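Local atomic coordinates of prophage pi2 protein 01, integrase (Lactococcus lactis, PDB entry 3LYS), a protein that probably binds DNA as a phage-type integrase acting in DNA integration and recombination, and is represented here by its helical N-terminal, core-binding domain. Residues 46-51 / 94-99; 58-63 / 74-79; 81-86 / 90-95. The protein carries 1 engineered substitution. All coordinates share one frame; numbering follows the deposited sequence.

Contact 1: residues 46-51 / 94-99; sequences VLISEI and KDFTTR
Ile-51 lays its CG2 methyl over one face of the Phe-96 ring. The methyl sits 3.2 Å from the ring centroid and only 4° off the ring normal, a CH-pi contact centred on the ring. CG2 stands anti to the backbone N of Ile-51, and its distances to the ring carbons are nearly equal. The other branch adds a second touch, Ile-51 CD1 to Phe-96 CZ at 3.5 Å.

Apolar packing adds Ile-48. Its side chain runs roughly perpendicular to that of Phe-96, and Ile-48 CD1 lies 4.0 Å from Phe-96 CZ. Ile-8 of helix 8-19 touches both isoleucines. Ile-83 of helix 69-88 packs against Phe-96.

No hydrogen bond joins the two segments. Polar contacts shape each loop separately. In 46-51, Leu-47 O accepts from Glu-50 N at 2.7 Å and from Ile-51 N at 3.3 Å. In 94-99, residues Asp-95 to Thr-98 form a type I beta turn. Asp-95 also makes a salt bridge to Arg-80, which ties this turn to helix 69-88.

The arrangement is buried loop-to-loop packing. An aromatic ring from the chain after helix 69-88 meets the loop joining helix 26-42 to helix 53-64, within the helical core-binding domain of a phage-type integrase.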
loop_
_atom_site.group_PDB
_atom_site.type_symbol
_atom_site.label_atom_id
_atom_site.label_comp_id
_atom_site.label_asym_id
_atom_site.label_seq_id
_atom_site.Cartn_x
_atom_site.Cartn_y
_atom_site.Cartn_z
ATOM N N VAL A 46 -2.128 10.434 -5.755
ATOM C CA VAL A 46 -0.785 10.322 -5.204
ATOM C C VAL A 46 0.160 9.528 -6.116
ATOM O O VAL A 46 -0.093 8.363 -6.427
ATOM C CB VAL A 46 -0.835 9.652 -3.819
ATOM C CG1 VAL A 46 0.465 9.888 -3.087
ATOM C CG2 VAL A 46 -2.021 10.186 -3.030
ATOM N N LEU A 47 1.241 10.168 -6.557
ATOM C CA LEU A 47 2.221 9.501 -7.411
ATOM C C LEU A 47 3.252 8.774 -6.577
ATOM O O LEU A 47 3.800 9.314 -5.620
ATOM C CB LEU A 47 2.944 10.490 -8.316
ATOM C CG LEU A 47 2.418 10.569 -9.732
ATOM C CD1 LEU A 47 0.978 11.036 -9.710
ATOM C CD2 LEU A 47 3.289 11.511 -10.536
ATOM N N ILE A 48 3.518 7.541 -6.965
ATOM C CA ILE A 48 4.465 6.700 -6.264
ATOM C C ILE A 48 5.803 7.429 -5.999
ATOM O O ILE A 48 6.442 7.236 -4.954
ATOM C CB ILE A 48 4.687 5.426 -7.083
ATOM C CG1 ILE A 48 5.523 4.425 -6.297
ATOM C CG2 ILE A 48 5.322 5.778 -8.408
ATOM C CD1 ILE A 48 4.755 3.731 -5.208
ATOM N N SER A 49 6.209 8.291 -6.930
ATOM C CA SER A 49 7.468 9.033 -6.809
ATOM C C SER A 49 7.386 10.251 -5.898
ATOM O O SER A 49 8.391 10.926 -5.677
ATOM C CB SER A 49 7.942 9.483 -8.187
ATOM O OG SER A 49 7.025 10.395 -8.738
ATOM N N GLU A 50 6.197 10.543 -5.382
ATOM C CA GLU A 50 6.015 11.696 -4.497
ATOM C C GLU A 50 5.865 11.229 -3.054
ATOM O O GLU A 50 6.097 11.987 -2.119
ATOM C CB GLU A 50 4.765 12.481 -4.879
ATOM C CG GLU A 50 4.755 13.138 -6.253
ATOM C CD GLU A 50 3.328 13.544 -6.669
ATOM O OE1 GLU A 50 2.602 14.140 -5.838
ATOM O OE2 GLU A 50 2.927 13.269 -7.822
ATOM N N ILE A 51 5.468 9.976 -2.882
ATOM C CA ILE A 51 5.289 9.414 -1.558
ATOM C C ILE A 51 6.594 9.457 -0.766
ATOM O O ILE A 51 7.657 9.122 -1.292
ATOM C CB ILE A 51 4.821 7.962 -1.654
ATOM C CG1 ILE A 51 3.644 7.870 -2.621
ATOM C CG2 ILE A 51 4.417 7.454 -0.284
ATOM C CD1 ILE A 51 3.263 6.464 -2.956
ATOM N N LYS A 94 13.897 4.649 -2.627
ATOM C CA LYS A 94 13.743 4.342 -1.211
ATOM C C LYS A 94 12.353 3.900 -0.781
ATOM O O LYS A 94 11.352 4.577 -1.026
ATOM C CB LYS A 94 14.194 5.539 -0.372
ATOM C CG LYS A 94 14.033 6.899 -1.049
ATOM C CD LYS A 94 14.723 8.006 -0.243
ATOM C CE LYS A 94 14.504 9.365 -0.884
ATOM N NZ LYS A 94 15.120 10.479 -0.111
ATOM N N ASP A 95 12.311 2.748 -0.126
ATOM C CA ASP A 95 11.065 2.177 0.356
ATOM C C ASP A 95 10.489 3.039 1.471
ATOM O O ASP A 95 10.822 2.848 2.634
ATOM C CB ASP A 95 11.330 0.750 0.853
ATOM C CG ASP A 95 10.219 0.219 1.726
ATOM O OD1 ASP A 95 9.042 0.313 1.328
ATOM O OD2 ASP A 95 10.530 -0.296 2.818
ATOM N N PHE A 96 9.627 3.989 1.123
ATOM C CA PHE A 96 9.044 4.881 2.132
ATOM C C PHE A 96 8.231 4.150 3.180
ATOM O O PHE A 96 7.919 4.714 4.215
ATOM C CB PHE A 96 8.165 5.940 1.471
ATOM C CG PHE A 96 7.171 5.366 0.521
ATOM C CD1 PHE A 96 6.049 4.679 0.981
ATOM C CD2 PHE A 96 7.376 5.464 -0.842
ATOM C CE1 PHE A 96 5.144 4.098 0.085
ATOM C CE2 PHE A 96 6.483 4.890 -1.739
ATOM C CZ PHE A 96 5.360 4.202 -1.270
ATOM N N THR A 97 7.887 2.899 2.924
ATOM C CA THR A 97 7.098 2.156 3.892
ATOM C C THR A 97 8.018 1.379 4.814
ATOM O O THR A 97 7.600 0.515 5.585
ATOM C CB THR A 97 6.169 1.176 3.186
ATOM O OG1 THR A 97 6.944 0.257 2.411
ATOM C CG2 THR A 97 5.242 1.922 2.279
ATOM N N THR A 98 9.287 1.718 4.745
ATOM C CA THR A 98 10.284 1.021 5.513
ATOM C C THR A 98 10.163 1.142 7.030
ATOM O O THR A 98 9.845 0.170 7.712
ATOM C CB THR A 98 11.680 1.467 5.028
ATOM O OG1 THR A 98 12.684 0.628 5.605
ATOM C CG2 THR A 98 11.935 2.939 5.394
ATOM N N ARG A 99 10.399 2.335 7.558
ATOM C CA ARG A 99 10.368 2.552 8.997
ATOM C C ARG A 99 9.022 3.075 9.455
ATOM O O ARG A 99 8.791 3.289 10.643
ATOM C CB ARG A 99 11.469 3.536 9.367
ATOM C CG ARG A 99 12.157 3.247 10.661
ATOM C CD ARG A 99 13.362 4.145 10.797
ATOM N NE ARG A 99 13.812 4.222 12.179
ATOM C CZ ARG A 99 13.126 4.810 13.154
ATOM N NH1 ARG A 99 11.953 5.379 12.900
ATOM N NH2 ARG A 99 13.613 4.823 14.389
#

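Contact 2: residues 58-63 / 74-79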
loop_
_atom_site.group_PDB
_atom_site.type_symbol
_atom_site.label_atom_id
_atom_site.label_comp_id
_atom_site.label_asym_id
_atom_site.label_seq_id
_atom_site.Cartn_x
_atom_site.Cartn_y
_atom_site.Cartn_z
ATOM N N ARG A 58 1.609 9.550 7.480
ATOM C CA ARG A 58 0.466 10.426 7.661
ATOM C C ARG A 58 -0.806 9.773 7.088
ATOM O O ARG A 58 -1.841 9.776 7.740
ATOM C CB ARG A 58 0.765 11.762 6.982
ATOM C CG ARG A 58 -0.094 12.924 7.433
ATOM C CD ARG A 58 0.554 14.244 7.024
ATOM N NE ARG A 58 1.847 14.470 7.665
ATOM C CZ ARG A 58 3.024 14.638 7.069
ATOM N NH1 ARG A 58 4.081 14.837 7.835
ATOM N NH2 ARG A 58 3.166 14.601 5.747
ATOM N N ALA A 59 -0.720 9.224 5.871
ATOM C CA ALA A 59 -1.852 8.547 5.245
ATOM C C ALA A 59 -2.249 7.407 6.180
ATOM O O ALA A 59 -3.426 7.179 6.447
ATOM C CB ALA A 59 -1.468 7.988 3.879
ATOM N N LEU A 60 -1.250 6.700 6.691
ATOM C CA LEU A 60 -1.491 5.598 7.589
ATOM C C LEU A 60 -2.180 6.065 8.856
ATOM O O LEU A 60 -3.077 5.388 9.346
ATOM C CB LEU A 60 -0.176 4.913 7.927
ATOM C CG LEU A 60 -0.047 3.455 7.473
ATOM C CD1 LEU A 60 -0.270 3.331 5.990
ATOM C CD2 LEU A 60 1.321 2.944 7.836
ATOM N N ASN A 61 -1.774 7.213 9.395
ATOM C CA ASN A 61 -2.410 7.723 10.611
ATOM C C ASN A 61 -3.878 8.042 10.347
ATOM O O ASN A 61 -4.757 7.538 11.042
ATOM C CB ASN A 61 -1.691 8.978 11.128
ATOM C CG ASN A 61 -0.349 8.660 11.783
ATOM O OD1 ASN A 61 -0.267 7.945 12.789
ATOM N ND2 ASN A 61 0.710 9.197 11.210
ATOM N N LYS A 62 -4.138 8.867 9.338
ATOM C CA LYS A 62 -5.506 9.240 8.995
ATOM C C LYS A 62 -6.375 7.980 8.932
ATOM O O LYS A 62 -7.512 7.966 9.393
ATOM C CB LYS A 62 -5.509 9.991 7.649
ATOM C CG LYS A 62 -6.875 10.430 7.096
ATOM C CD LYS A 62 -7.636 11.330 8.061
ATOM C CE LYS A 62 -6.828 12.564 8.467
ATOM N NZ LYS A 62 -7.498 13.366 9.539
ATOM N N PHE A 63 -5.819 6.911 8.384
ATOM C CA PHE A 63 -6.544 5.657 8.252
ATOM C C PHE A 63 -6.839 5.021 9.611
ATOM O O PHE A 63 -7.929 4.499 9.847
ATOM C CB PHE A 63 -5.718 4.706 7.373
ATOM C CG PHE A 63 -6.378 3.380 7.103
ATOM C CD1 PHE A 63 -6.325 2.343 8.044
ATOM C CD2 PHE A 63 -7.056 3.164 5.909
ATOM C CE1 PHE A 63 -6.939 1.112 7.796
ATOM C CE2 PHE A 63 -7.668 1.941 5.659
ATOM C CZ PHE A 63 -7.609 0.910 6.608
ATOM N N GLY A 74 -3.119 -4.717 8.100
ATOM C CA GLY A 74 -3.310 -5.439 6.856
ATOM C C GLY A 74 -3.100 -4.532 5.661
ATOM O O GLY A 74 -2.502 -4.933 4.664
ATOM N N PHE A 75 -3.596 -3.303 5.755
ATOM C CA PHE A 75 -3.436 -2.340 4.673
ATOM C C PHE A 75 -1.950 -2.114 4.412
ATOM O O PHE A 75 -1.450 -2.343 3.310
ATOM C CB PHE A 75 -4.073 -1.019 5.061
ATOM C CG PHE A 75 -3.802 0.079 4.093
ATOM C CD1 PHE A 75 -4.271 0.007 2.803
ATOM C CD2 PHE A 75 -3.084 1.199 4.473
ATOM C CE1 PHE A 75 -4.029 1.041 1.905
ATOM C CE2 PHE A 75 -2.842 2.231 3.573
ATOM C CZ PHE A 75 -3.312 2.154 2.298
ATOM N N HIS A 76 -1.256 -1.662 5.453
ATOM C CA HIS A 76 0.171 -1.383 5.381
ATOM C C HIS A 76 0.936 -2.562 4.782
ATOM O O HIS A 76 1.513 -2.465 3.692
ATOM C CB HIS A 76 0.710 -1.058 6.777
ATOM C CG HIS A 76 2.203 -1.013 6.851
ATOM N ND1 HIS A 76 2.955 -0.123 6.119
ATOM C CD2 HIS A 76 3.087 -1.734 7.584
ATOM C CE1 HIS A 76 4.236 -0.291 6.399
ATOM N NE2 HIS A 76 4.341 -1.263 7.286
ATOM N N THR A 77 0.934 -3.681 5.489
ATOM C CA THR A 77 1.631 -4.853 5.007
ATOM C C THR A 77 1.445 -5.090 3.495
ATOM O O THR A 77 2.426 -5.176 2.758
ATOM C CB THR A 77 1.205 -6.093 5.820
ATOM O OG1 THR A 77 1.526 -7.281 5.090
ATOM C CG2 THR A 77 -0.261 -6.045 6.113
ATOM N N ARG A 78 0.198 -5.163 3.030
ATOM C CA ARG A 78 -0.068 -5.383 1.609
ATOM C C ARG A 78 0.545 -4.301 0.712
ATOM O O ARG A 78 1.137 -4.604 -0.318
ATOM C CB ARG A 78 -1.581 -5.499 1.353
ATOM C CG ARG A 78 -2.168 -6.871 1.740
ATOM C CD ARG A 78 -3.599 -7.081 1.249
ATOM N NE ARG A 78 -4.611 -6.544 2.155
ATOM C CZ ARG A 78 -4.822 -6.982 3.395
ATOM N NH1 ARG A 78 -5.770 -6.432 4.153
ATOM N NH2 ARG A 78 -4.082 -7.966 3.884
ATOM N N VAL A 79 0.417 -3.042 1.095
ATOM C CA VAL A 79 0.996 -1.986 0.288
ATOM C C VAL A 79 2.503 -2.148 0.263
ATOM O O VAL A 79 3.157 -1.972 -0.762
ATOM C CB VAL A 79 0.700 -0.610 0.870
ATOM C CG1 VAL A 79 1.335 0.455 -0.007
ATOM C CG2 VAL A 79 -0.800 -0.398 0.995
#
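Leu-60 reaches from helix 58-63 to two aromatic side chains of helix 74-79, one with each of its methyl groups. Leu-60 CD1 meets the rim of the Phe-75 ring edge-on, 3.7 Å from Phe-75 CE2. Leu-60 CD2 approaches the His-76 ring, 3.9 Å from His-76 ND1. The leucine thus bridges the two rings, and this is the closer part of the contact. Phe-75 starts out toward the other helix, and with CG anti to the backbone N (chi1 172°) its ring lies against Leu-60 CD1. Val-79 CG2, one turn on, sits above the Phe-75 ring, off its centre.

The Phe-63 and Phe-75 pair is looser. Their planes are within 10° of parallel, and the centroids are 5.1 Å apart. The rings are slid so far that little overlap remains. The closest approach of the pair is Phe-63 CZ to Phe-75 CB, 4.3 Å. No hydrogen bond crosses between the segments. The axes of the two helical segments approach only to 11.3 Å, a gap spanned by these large side chains. Lys-62, on the exposed side of its helix, pairs with Glu-65 in a salt bridge.

His-76 ND1 is hydrogen-bonded to Tyr-56 OH, so this nitrogen has a partner on helix 53-64. The two segments run roughly antiparallel, at 152°, as parts of the successive helices 53-64 and 69-88. Helix 26-42 packs beside both: Thr-35 and Leu-39 touch Phe-75, and Tyr-38 meets Phe-63 edge-to-face.

Contact 3: residues 81-86 / 90-95; sequences ASIQCL and GRLQKD. Engineered in segment 81-86: Cys-85 (natural residue Pro).
Leu-86 places CD1 over one face of the Arg-91 guanidinium, 3.8 Å from Arg-91 NE. The charged end of Arg-91 has its salt-bridge partner in Glu-89. The chain reverses here through a Schellman motif that ends helix 69-88, with Gly-90 at positive phi (72°). It then returns alongside the helix.

Leu-92 points back at that helix. Its CG is anti to the backbone N (chi1 -175°), which brings Leu-92 CD2 to 3.8 Å from Ile-83 CG2. Leu-92 CB also packs against Leu-86 CG at 4.0 Å. Ile-4 touches Leu-92 and Arg-91, and Tyr-11 of helix 8-19 touches Leu-86.

Farther along, Asp-95 projects toward the helix, and its OD1 lies beside Ile-83 CG2. That oxygen is hydrogen-bonded to Thr-97. Gln-84 OE1 comes within 4.0 Å of Asp-95 OD1 without a hydrogen bond.

Two backbone bonds hold the return on one oxygen. Arg-91 N donates to Leu-86 O at 3.1 Å, almost in line with the C=O bond. Leu-92 N donates to the same Leu-86 O from above the carbonyl plane, 48° out of it.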
loop_
_atom_site.group_PDB
_atom_site.type_symbol
_atom_site.label_atom_id
_atom_site.label_comp_id
_atom_site.label_asym_id
_atom_site.label_seq_id
_atom_site.Cartn_x
_atom_site.Cartn_y
_atom_site.Cartn_z
ATOM N N ALA A 81 4.326 -4.818 0.483
ATOM C CA ALA A 81 4.714 -5.870 -0.440
ATOM C C ALA A 81 4.782 -5.372 -1.882
ATOM O O ALA A 81 5.700 -5.714 -2.627
ATOM C CB ALA A 81 3.744 -7.026 -0.337
ATOM N N SER A 82 3.811 -4.570 -2.286
ATOM C CA SER A 82 3.809 -4.073 -3.652
ATOM C C SER A 82 4.968 -3.135 -3.919
ATOM O O SER A 82 5.434 -3.016 -5.050
ATOM C CB SER A 82 2.510 -3.345 -3.950
ATOM O OG SER A 82 2.294 -2.333 -2.993
ATOM N N ILE A 83 5.428 -2.442 -2.885
ATOM C CA ILE A 83 6.538 -1.526 -3.082
ATOM C C ILE A 83 7.858 -2.296 -3.238
ATOM O O ILE A 83 8.757 -1.872 -3.977
ATOM C CB ILE A 83 6.602 -0.504 -1.936
ATOM C CG1 ILE A 83 5.729 0.687 -2.292
ATOM C CG2 ILE A 83 8.008 -0.023 -1.733
ATOM C CD1 ILE A 83 4.287 0.355 -2.404
ATOM N N GLN A 84 7.944 -3.445 -2.571
ATOM C CA GLN A 84 9.130 -4.291 -2.636
ATOM C C GLN A 84 9.582 -4.575 -4.064
ATOM O O GLN A 84 10.703 -4.243 -4.440
ATOM C CB GLN A 84 8.872 -5.621 -1.939
ATOM C CG GLN A 84 8.488 -5.487 -0.496
ATOM C CD GLN A 84 9.497 -4.675 0.295
ATOM O OE1 GLN A 84 9.543 -3.443 0.186
ATOM N NE2 GLN A 84 10.317 -5.360 1.095
ATOM N N CYS A 85 8.716 -5.200 -4.853
ATOM C CA CYS A 85 9.066 -5.517 -6.225
ATOM C C CYS A 85 9.478 -4.224 -6.910
ATOM O O CYS A 85 10.371 -4.206 -7.753
ATOM C CB CYS A 85 7.884 -6.178 -6.968
ATOM S SG CYS A 85 8.368 -7.350 -8.319
ATOM N N LEU A 86 8.855 -3.122 -6.529
ATOM C CA LEU A 86 9.198 -1.853 -7.152
ATOM C C LEU A 86 10.646 -1.495 -6.836
ATOM O O LEU A 86 11.350 -0.909 -7.659
ATOM C CB LEU A 86 8.251 -0.763 -6.662
ATOM C CG LEU A 86 7.887 0.323 -7.675
ATOM C CD1 LEU A 86 7.461 -0.267 -9.016
ATOM C CD2 LEU A 86 6.764 1.126 -7.071
ATOM N N GLY A 90 14.388 -1.970 -9.158
ATOM C CA GLY A 90 15.204 -0.784 -9.327
ATOM C C GLY A 90 14.456 0.362 -9.993
ATOM O O GLY A 90 15.033 1.148 -10.751
ATOM N N ARG A 91 13.159 0.448 -9.726
ATOM C CA ARG A 91 12.355 1.521 -10.282
ATOM C C ARG A 91 12.064 2.536 -9.189
ATOM O O ARG A 91 11.790 3.699 -9.468
ATOM C CB ARG A 91 11.051 0.980 -10.870
ATOM C CG ARG A 91 11.152 0.631 -12.341
ATOM C CD ARG A 91 10.194 -0.481 -12.708
ATOM N NE ARG A 91 8.808 -0.057 -12.608
ATOM C CZ ARG A 91 7.764 -0.796 -12.969
ATOM N NH1 ARG A 91 6.540 -0.304 -12.832
ATOM N NH2 ARG A 91 7.938 -2.014 -13.466
ATOM N N LEU A 92 12.131 2.095 -7.938
ATOM C CA LEU A 92 11.897 2.993 -6.817
ATOM C C LEU A 92 13.152 3.024 -5.973
ATOM O O LEU A 92 13.684 1.976 -5.605
ATOM C CB LEU A 92 10.722 2.516 -5.963
ATOM C CG LEU A 92 10.284 3.444 -4.820
ATOM C CD1 LEU A 92 9.872 4.798 -5.388
ATOM C CD2 LEU A 92 9.127 2.813 -4.047
ATOM N N GLN A 93 13.621 4.227 -5.659
ATOM C CA GLN A 93 14.828 4.382 -4.853
ATOM C C GLN A 93 14.738 3.959 -3.395
ATOM O O GLN A 93 15.431 3.033 -2.974
ATOM C CB GLN A 93 15.318 5.824 -4.928
ATOM C CG GLN A 93 16.190 6.049 -6.127
ATOM C CD GLN A 93 17.057 4.831 -6.414
ATOM O OE1 GLN A 93 16.592 3.865 -7.021
ATOM N NE2 GLN A 93 18.315 4.862 -5.956
ATOM N N LYS A 94 13.897 4.649 -2.627
ATOM C CA LYS A 94 13.743 4.342 -1.211
ATOM C C LYS A 94 12.353 3.900 -0.781
ATOM O O LYS A 94 11.352 4.577 -1.026
ATOM C CB LYS A 94 14.194 5.539 -0.372
ATOM C CG LYS A 94 14.033 6.899 -1.049
ATOM C CD LYS A 94 14.723 8.006 -0.243
ATOM C CE LYS A 94 14.504 9.365 -0.884
ATOM N NZ LYS A 94 15.120 10.479 -0.111
ATOM N N ASP A 95 12.311 2.748 -0.126
ATOM C CA ASP A 95 11.065 2.177 0.356
ATOM C C ASP A 95 10.489 3.039 1.471
ATOM O O ASP A 95 10.822 2.848 2.634
ATOM C CB ASP A 95 11.330 0.750 0.853
ATOM C CG ASP A 95 10.219 0.219 1.726
ATOM O OD1 ASP A 95 9.042 0.313 1.328
ATOM O OD2 ASP A 95 10.530 -0.296 2.818
#

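Contact 2 is nested within the chain loop closed by contact 1. Contact 3 follows contact 2 along helix 69-88, and its second segment runs into that of contact 1, sharing Lys-94 and Asp-95. The centres of contacts 1 and 3 are about 8 Å apart, on the same side of the chain's centre. They touch through Ile-48 with Leu-86. Contact 2 lies about 12 Å from contact 1, where Thr-97 touches His-76, and about 16 Å from contact 3, centre to centre, on the opposite side from contact 3. Helix 69-88 packs on helix 53-64 through 74-79 and on the loop that follows it through 81-86, within one compact helical domain.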